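Local coordinates for protein serine-threonine phosphatase 2C (Toxoplasma gondii, PDB 2I44) that binds calcium ions and probably removes phosphate from phosphoserine and phosphothreonine residues of proteins, as PP2C-family phosphatases do, at residues R39-C43 and K72-V76; D114-K118 and T139-A143; G194-E198 and F208-G212. All coordinates share one frame. Residue numbers count along the deposited sequence, not the author numbering.

Contact 1: R39-C43 and K72-V76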
loop_
_atom_site.group_PDB
_atom_site.type_symbol
_atom_site.label_atom_id
_atom_site.label_comp_id
_atom_site.label_asym_id
_atom_site.label_seq_id
_atom_site.Cartn_x
_atom_site.Cartn_y
_atom_site.Cartn_z
ATOM N N ARG A 39 -9.484 -0.586 0.675
ATOM C CA ARG A 39 -9.646 0.710 1.321
ATOM C C ARG A 39 -8.510 1.624 0.861
ATOM O O ARG A 39 -7.550 1.167 0.237
ATOM C CB ARG A 39 -9.638 0.553 2.846
ATOM C CG ARG A 39 -10.877 -0.154 3.400
ATOM C CD ARG A 39 -12.141 0.679 3.172
ATOM N NE ARG A 39 -13.316 0.095 3.820
ATOM C CZ ARG A 39 -13.978 -0.976 3.384
ATOM N NH1 ARG A 39 -13.597 -1.605 2.279
ATOM N NH2 ARG A 39 -15.022 -1.429 4.066
ATOM N N PHE A 40 -8.613 2.912 1.158
ATOM C CA PHE A 40 -7.575 3.845 0.745
ATOM C C PHE A 40 -7.638 5.145 1.532
ATOM O O PHE A 40 -8.658 5.477 2.143
ATOM C CB PHE A 40 -7.694 4.122 -0.753
ATOM C CG PHE A 40 -9.051 4.609 -1.177
ATOM C CD1 PHE A 40 -9.439 5.923 -0.942
ATOM C CD2 PHE A 40 -9.939 3.756 -1.825
ATOM C CE1 PHE A 40 -10.685 6.383 -1.348
ATOM C CE2 PHE A 40 -11.192 4.210 -2.234
ATOM C CZ PHE A 40 -11.565 5.526 -1.995
ATOM N N THR A 41 -6.541 5.888 1.488
ATOM C CA THR A 41 -6.437 7.131 2.223
ATOM C C THR A 41 -5.571 8.114 1.457
ATOM O O THR A 41 -4.508 7.757 0.959
ATOM C CB THR A 41 -5.812 6.871 3.612
ATOM O OG1 THR A 41 -6.675 6.009 4.369
ATOM C CG2 THR A 41 -5.586 8.183 4.367
ATOM N N LEU A 42 -6.042 9.349 1.347
ATOM C CA LEU A 42 -5.290 10.387 0.668
ATOM C C LEU A 42 -5.337 11.662 1.500
ATOM O O LEU A 42 -6.415 12.178 1.792
ATOM C CB LEU A 42 -5.864 10.646 -0.735
ATOM C CG LEU A 42 -5.034 11.542 -1.669
ATOM C CD1 LEU A 42 -5.532 11.412 -3.093
ATOM C CD2 LEU A 42 -5.104 12.982 -1.217
ATOM N N CYS A 43 -4.168 12.152 1.898
ATOM C CA CYS A 43 -4.077 13.387 2.676
ATOM C C CYS A 43 -3.390 14.438 1.795
ATOM O O CYS A 43 -2.166 14.494 1.724
ATOM C CB CYS A 43 -3.267 13.148 3.950
ATOM S SG CYS A 43 -3.291 14.538 5.111
ATOM N N LYS A 72 -6.730 2.293 7.758
ATOM C CA LYS A 72 -6.755 3.471 6.898
ATOM C C LYS A 72 -6.868 4.779 7.677
ATOM O O LYS A 72 -6.431 5.823 7.201
ATOM C CB LYS A 72 -7.919 3.396 5.907
ATOM C CG LYS A 72 -9.207 3.949 6.470
ATOM C CD LYS A 72 -10.347 3.842 5.499
ATOM C CE LYS A 72 -11.610 4.418 6.120
ATOM N NZ LYS A 72 -12.779 4.233 5.232
ATOM N N ASP A 73 -7.469 4.724 8.861
ATOM C CA ASP A 73 -7.641 5.915 9.685
ATOM C C ASP A 73 -6.539 6.022 10.734
ATOM O O ASP A 73 -6.488 6.986 11.495
ATOM C CB ASP A 73 -9.009 5.896 10.394
ATOM C CG ASP A 73 -10.180 5.700 9.430
ATOM O OD1 ASP A 73 -10.299 6.459 8.443
ATOM O OD2 ASP A 73 -10.993 4.786 9.673
ATOM N N LEU A 74 -5.654 5.033 10.775
ATOM C CA LEU A 74 -4.570 5.041 11.748
ATOM C C LEU A 74 -3.225 5.516 11.211
ATOM O O LEU A 74 -2.402 6.035 11.966
ATOM C CB LEU A 74 -4.390 3.642 12.341
ATOM C CG LEU A 74 -5.590 2.999 13.045
ATOM C CD1 LEU A 74 -5.202 1.600 13.534
ATOM C CD2 LEU A 74 -6.040 3.871 14.213
ATOM N N VAL A 75 -2.994 5.336 9.914
ATOM C CA VAL A 75 -1.717 5.712 9.316
ATOM C C VAL A 75 -1.303 7.177 9.393
ATOM O O VAL A 75 -0.173 7.470 9.774
ATOM C CB VAL A 75 -1.627 5.248 7.834
ATOM C CG1 VAL A 75 -1.555 3.729 7.781
ATOM C CG2 VAL A 75 -2.827 5.744 7.047
ATOM N N VAL A 76 -2.186 8.104 9.037
ATOM C CA VAL A 76 -1.795 9.504 9.101
ATOM C C VAL A 76 -1.559 9.948 10.551
ATOM O O VAL A 76 -0.525 10.555 10.857
ATOM C CB VAL A 76 -2.827 10.412 8.380
ATOM C CG1 VAL A 76 -2.504 11.876 8.614
ATOM C CG2 VAL A 76 -2.783 10.130 6.881
#

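Contact 2: D114-K118 and T139-A143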
loop_
_atom_site.group_PDB
_atom_site.type_symbol
_atom_site.label_atom_id
_atom_site.label_comp_id
_atom_site.label_asym_id
_atom_site.label_seq_id
_atom_site.Cartn_x
_atom_site.Cartn_y
_atom_site.Cartn_z
ATOM N N ASP A 114 8.721 3.993 8.873
ATOM C CA ASP A 114 8.932 2.767 9.620
ATOM C C ASP A 114 8.139 2.823 10.924
ATOM O O ASP A 114 7.466 1.855 11.295
ATOM C CB ASP A 114 10.417 2.570 9.927
ATOM C CG ASP A 114 10.736 1.140 10.310
ATOM O OD1 ASP A 114 10.714 0.278 9.410
ATOM O OD2 ASP A 114 10.989 0.872 11.504
ATOM N N ASP A 115 8.225 3.957 11.615
ATOM C CA ASP A 115 7.509 4.149 12.876
ATOM C C ASP A 115 6.007 4.058 12.655
ATOM O O ASP A 115 5.286 3.471 13.459
ATOM C CB ASP A 115 7.839 5.515 13.477
ATOM C CG ASP A 115 9.206 5.554 14.117
ATOM O OD1 ASP A 115 9.902 4.519 14.089
ATOM O OD2 ASP A 115 9.589 6.623 14.649
HETATM N N MSE A 116 5.544 4.655 11.563
HETATM C CA MSE A 116 4.125 4.637 11.231
HETATM C C MSE A 116 3.588 3.212 11.112
HETATM O O MSE A 116 2.576 2.858 11.723
HETATM C CB MSE A 116 3.886 5.374 9.911
HETATM C CG MSE A 116 2.450 5.289 9.407
HETATM SE SE MSE A 116 2.204 6.070 7.627
HETATM C CE MSE A 116 2.694 4.539 6.567
ATOM N N TYR A 117 4.276 2.396 10.322
ATOM C CA TYR A 117 3.859 1.017 10.116
ATOM C C TYR A 117 3.761 0.228 11.412
ATOM O O TYR A 117 2.712 -0.324 11.730
ATOM C CB TYR A 117 4.813 0.318 9.144
ATOM C CG TYR A 117 4.377 0.453 7.701
ATOM C CD1 TYR A 117 3.419 -0.408 7.158
ATOM C CD2 TYR A 117 4.867 1.484 6.896
ATOM C CE1 TYR A 117 2.960 -0.242 5.847
ATOM C CE2 TYR A 117 4.411 1.659 5.587
ATOM C CZ TYR A 117 3.458 0.792 5.070
ATOM O OH TYR A 117 3.021 0.953 3.773
ATOM N N LYS A 118 4.851 0.188 12.165
ATOM C CA LYS A 118 4.873 -0.558 13.414
ATOM C C LYS A 118 3.892 -0.043 14.459
ATOM O O LYS A 118 3.247 -0.836 15.137
ATOM C CB LYS A 118 6.295 -0.585 13.973
ATOM C CG LYS A 118 7.255 -1.394 13.108
ATOM C CD LYS A 118 8.700 -1.155 13.489
ATOM C CE LYS A 118 9.641 -1.972 12.625
ATOM N NZ LYS A 118 11.046 -1.491 12.726
ATOM N N THR A 139 -3.026 -5.658 3.229
ATOM C CA THR A 139 -1.737 -5.327 2.650
ATOM C C THR A 139 -1.692 -3.813 2.767
ATOM O O THR A 139 -2.652 -3.175 3.221
ATOM C CB THR A 139 -1.667 -5.604 1.155
ATOM O OG1 THR A 139 -2.580 -4.721 0.495
ATOM C CG2 THR A 139 -2.015 -7.049 0.836
ATOM N N SER A 140 -0.583 -3.239 2.329
ATOM C CA SER A 140 -0.429 -1.805 2.340
ATOM C C SER A 140 0.668 -1.321 1.404
ATOM O O SER A 140 1.733 -1.926 1.312
ATOM C CB SER A 140 -0.133 -1.313 3.761
ATOM O OG SER A 140 0.245 0.054 3.760
ATOM N N VAL A 141 0.361 -0.255 0.675
ATOM C CA VAL A 141 1.323 0.422 -0.183
ATOM C C VAL A 141 1.061 1.867 0.174
ATOM O O VAL A 141 -0.066 2.347 0.038
ATOM C CB VAL A 141 1.071 0.256 -1.704
ATOM C CG1 VAL A 141 1.560 -1.085 -2.164
ATOM C CG2 VAL A 141 -0.392 0.475 -2.026
ATOM N N THR A 142 2.082 2.552 0.669
ATOM C CA THR A 142 1.926 3.948 1.039
ATOM C C THR A 142 3.019 4.786 0.404
ATOM O O THR A 142 4.076 4.279 0.046
ATOM C CB THR A 142 1.984 4.140 2.571
ATOM O OG1 THR A 142 3.237 3.654 3.071
ATOM C CG2 THR A 142 0.829 3.415 3.250
ATOM N N ALA A 143 2.748 6.074 0.253
ATOM C CA ALA A 143 3.708 7.000 -0.325
ATOM C C ALA A 143 3.602 8.323 0.410
ATOM O O ALA A 143 2.514 8.876 0.557
ATOM C CB ALA A 143 3.422 7.204 -1.815
#

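Contact 3: G194-E198 and F208-G212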
loop_
_atom_site.group_PDB
_atom_site.type_symbol
_atom_site.label_atom_id
_atom_site.label_comp_id
_atom_site.label_asym_id
_atom_site.label_seq_id
_atom_site.Cartn_x
_atom_site.Cartn_y
_atom_site.Cartn_z
ATOM N N GLY A 194 7.829 -20.849 14.245
ATOM C CA GLY A 194 6.854 -21.915 14.395
ATOM C C GLY A 194 5.724 -21.978 13.389
ATOM O O GLY A 194 4.797 -22.755 13.565
ATOM N N GLY A 195 5.772 -21.159 12.345
ATOM C CA GLY A 195 4.718 -21.226 11.348
ATOM C C GLY A 195 5.233 -22.120 10.243
ATOM O O GLY A 195 6.294 -22.730 10.382
ATOM N N SER A 196 4.488 -22.238 9.156
ATOM C CA SER A 196 4.959 -23.037 8.039
ATOM C C SER A 196 4.495 -22.373 6.760
ATOM O O SER A 196 3.620 -21.515 6.778
ATOM C CB SER A 196 4.406 -24.459 8.098
ATOM O OG SER A 196 3.011 -24.459 7.866
ATOM N N VAL A 197 5.108 -22.769 5.652
ATOM C CA VAL A 197 4.755 -22.257 4.341
ATOM C C VAL A 197 4.216 -23.459 3.587
ATOM O O VAL A 197 4.949 -24.409 3.307
ATOM C CB VAL A 197 5.979 -21.683 3.620
ATOM C CG1 VAL A 197 5.625 -21.362 2.178
ATOM C CG2 VAL A 197 6.450 -20.424 4.344
ATOM N N GLU A 198 2.926 -23.409 3.276
ATOM C CA GLU A 198 2.245 -24.503 2.603
ATOM C C GLU A 198 2.070 -24.311 1.101
ATOM O O GLU A 198 1.611 -23.265 0.642
ATOM C CB GLU A 198 0.872 -24.721 3.245
ATOM C CG GLU A 198 0.912 -25.066 4.737
ATOM C CD GLU A 198 1.726 -26.316 5.025
ATOM O OE1 GLU A 198 1.663 -27.261 4.212
ATOM O OE2 GLU A 198 2.420 -26.362 6.064
ATOM N N PHE A 208 1.027 -20.533 0.984
ATOM C CA PHE A 208 0.384 -19.827 2.087
ATOM C C PHE A 208 1.252 -19.823 3.336
ATOM O O PHE A 208 2.059 -20.729 3.531
ATOM C CB PHE A 208 -0.929 -20.523 2.473
ATOM C CG PHE A 208 -1.961 -20.566 1.378
ATOM C CD1 PHE A 208 -2.923 -19.563 1.272
ATOM C CD2 PHE A 208 -1.990 -21.622 0.468
ATOM C CE1 PHE A 208 -3.901 -19.613 0.274
ATOM C CE2 PHE A 208 -2.960 -21.680 -0.531
ATOM C CZ PHE A 208 -3.918 -20.673 -0.629
ATOM N N ILE A 209 1.092 -18.794 4.166
ATOM C CA ILE A 209 1.786 -18.753 5.441
ATOM C C ILE A 209 0.734 -19.347 6.365
ATOM O O ILE A 209 -0.410 -18.896 6.383
ATOM C CB ILE A 209 2.144 -17.314 5.923
ATOM C CG1 ILE A 209 2.584 -17.374 7.400
ATOM C CG2 ILE A 209 0.968 -16.364 5.736
ATOM C CD1 ILE A 209 3.246 -16.084 7.941
ATOM N N ARG A 210 1.107 -20.374 7.111
ATOM C CA ARG A 210 0.175 -21.033 8.010
ATOM C C ARG A 210 0.691 -21.028 9.442
ATOM O O ARG A 210 1.855 -21.341 9.688
ATOM C CB ARG A 210 -0.052 -22.469 7.536
ATOM C CG ARG A 210 -0.909 -23.301 8.460
ATOM C CD ARG A 210 -1.087 -24.711 7.927
ATOM N NE ARG A 210 -1.860 -24.753 6.688
ATOM C CZ ARG A 210 -2.182 -25.873 6.048
ATOM N NH1 ARG A 210 -1.794 -27.045 6.531
ATOM N NH2 ARG A 210 -2.891 -25.823 4.927
ATOM N N GLY A 211 -0.181 -20.674 10.382
ATOM C CA GLY A 211 0.206 -20.640 11.785
ATOM C C GLY A 211 0.534 -22.010 12.358
ATOM O O GLY A 211 0.133 -23.038 11.808
ATOM N N GLY A 212 1.262 -22.025 13.470
ATOM C CA GLY A 212 1.632 -23.283 14.097
ATOM C C GLY A 212 0.468 -23.998 14.752
ATOM O O GLY A 212 0.536 -25.200 15.018
#

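Contact 1: R39-C43 and K72-V76
A buried helix-on-sheet contact joins strand 38-43, in one of the two large antiparallel sheets, to helix 66-80, which packs on one face of that sheet. The short axes come within 8.3 Å of each other and run roughly the same way, 29° apart, so the contact follows the strand from Arg39 to Cys43. Arg39, Thr41 and Cys43 direct their CA-to-CB bonds toward the helix; Phe40 and Leu42 point away, onto Ile26 of strand 22-29 in the other sheet. This is the layering of the PP2C fold, a beta sandwich flanked by helices, and strand 38-43 thus has a helix on one face and the second sheet on the other. The central link is polar: Thr41 OG1 donates to Lys72 O at 2.8 Å, a bond whose exact geometry is less certain because OG1 sits too close to another atom of the model. The extended side chain of Lys72 crosses the strand near Phe40 and Arg39, Lys72 CD coming 4.1 Å from Phe40 O. At its tip two like charges approach, Arg39 NE and Lys72 NZ being 4.4 Å apart; Glu69 offsets them, forming a salt bridge with Arg39 and a long, weak ion pair with Lys72. Farther along, the contact turns apolar. Val76 CG2 lies 4.2 Å from both Thr41 CG2 and Cys43 CB, and Phe55 of strand 53-62 packs against Cys43, Val75 and Val76.

Contact 2: D114-K118 and T139-A143
The hydroxyl of Tyr117 joins helix 98-130 to strand 137-146 through two hydrogen bonds in a buried setting. Tyr117 OH lies 2.9 Å from Ser140 OG and 2.8 Å from Thr142 OG1, and in each pair either hydroxyl could be the donor. Ser140 and Thr142, two residues apart on the strand, both point toward the helix, which lets one phenol bridge them across a gap of 11.4 Å between the segment axes. This is the helix-on-sheet packing of the PP2C beta sandwich, here with a buried tyrosine hydroxyl spanning two residues on one face of a strand. Selenomethionine Met116 adds its methyl, CE lying 3.6 Å from Thr142 OG1. On the helix itself, Lys118 NZ and Asp114 OD2 form a salt bridge at 2.7 Å. Thr142 OG1 also has a weak hydrogen bond to Gly153 O, and Thr139 OG1 is bonded to Ser158 and to the backbone N of the calcium ligand Asp60. Tyr117 meets the ring of Phe233 with nearly parallel planes and touches Leu155 of strand 149-155, whereas Met116 touches Phe55 of strand 53-62 and Val75 and Leu79 of helix 66-80.

Contact 3: G194-E198 and F208-G212
Four backbone hydrogen bonds, each 2.8 Å long, tie the two strands together: Ser196 N to Arg210 O, Arg210 N to Ser196 O, Glu198 N to Phe208 O and Phe208 N to Glu198 O. Between these two hydrogen-bonded pairs, Val197 and Ile209 form a non-hydrogen-bonded pair, with CA atoms 4.7 Å apart and a CA-H...O contact from Val197 CA to Phe208 O at 3.2 Å. The result is a small two-stranded antiparallel beta hairpin, following helix 184-192, whose Schellman motif has Gly194, with positive phi, as its C-prime residue. At the open end Gly212 CA passes 3.3 Å from Gly194 O, and a side chain on Gly212 would clash with that oxygen. Ser196, Glu198, Phe208 and Arg210 share one face. There Ser196 OG donates to Glu198 OE2 at 2.7 Å, and Glu198 CG lies over the Arg210 guanidinium, 3.4 Å from NE; Arg210 also makes a cation-pi contact with Phe214. On the opposite face Val197 and Ile209 pack against Ile190 of helix 184-192.

Overall arrangement
Along the chain the three contacts come in series, each closing before the next opens, and all belong to the PP2C domain. Contacts 1 and 2 are neighbours, with centres about 10 Å apart; both set a helix against the same antiparallel sheet, and they touch where Val75 O meets Met116 CG at 3.4 Å. Helices 66-80 and 98-130 thus form one layer on that sheet, whose strand 53-62 carries the calcium ligands Asp60 and Gly61 at its C-terminal end. Contact 3 touches neither, its centre about 29 Å from that of contact 1 and about 23 Å from that of contact 2. Its hairpin lies at the periphery of the fold, though the Phe208 side chain is still about 12 Å from a bound calcium ion.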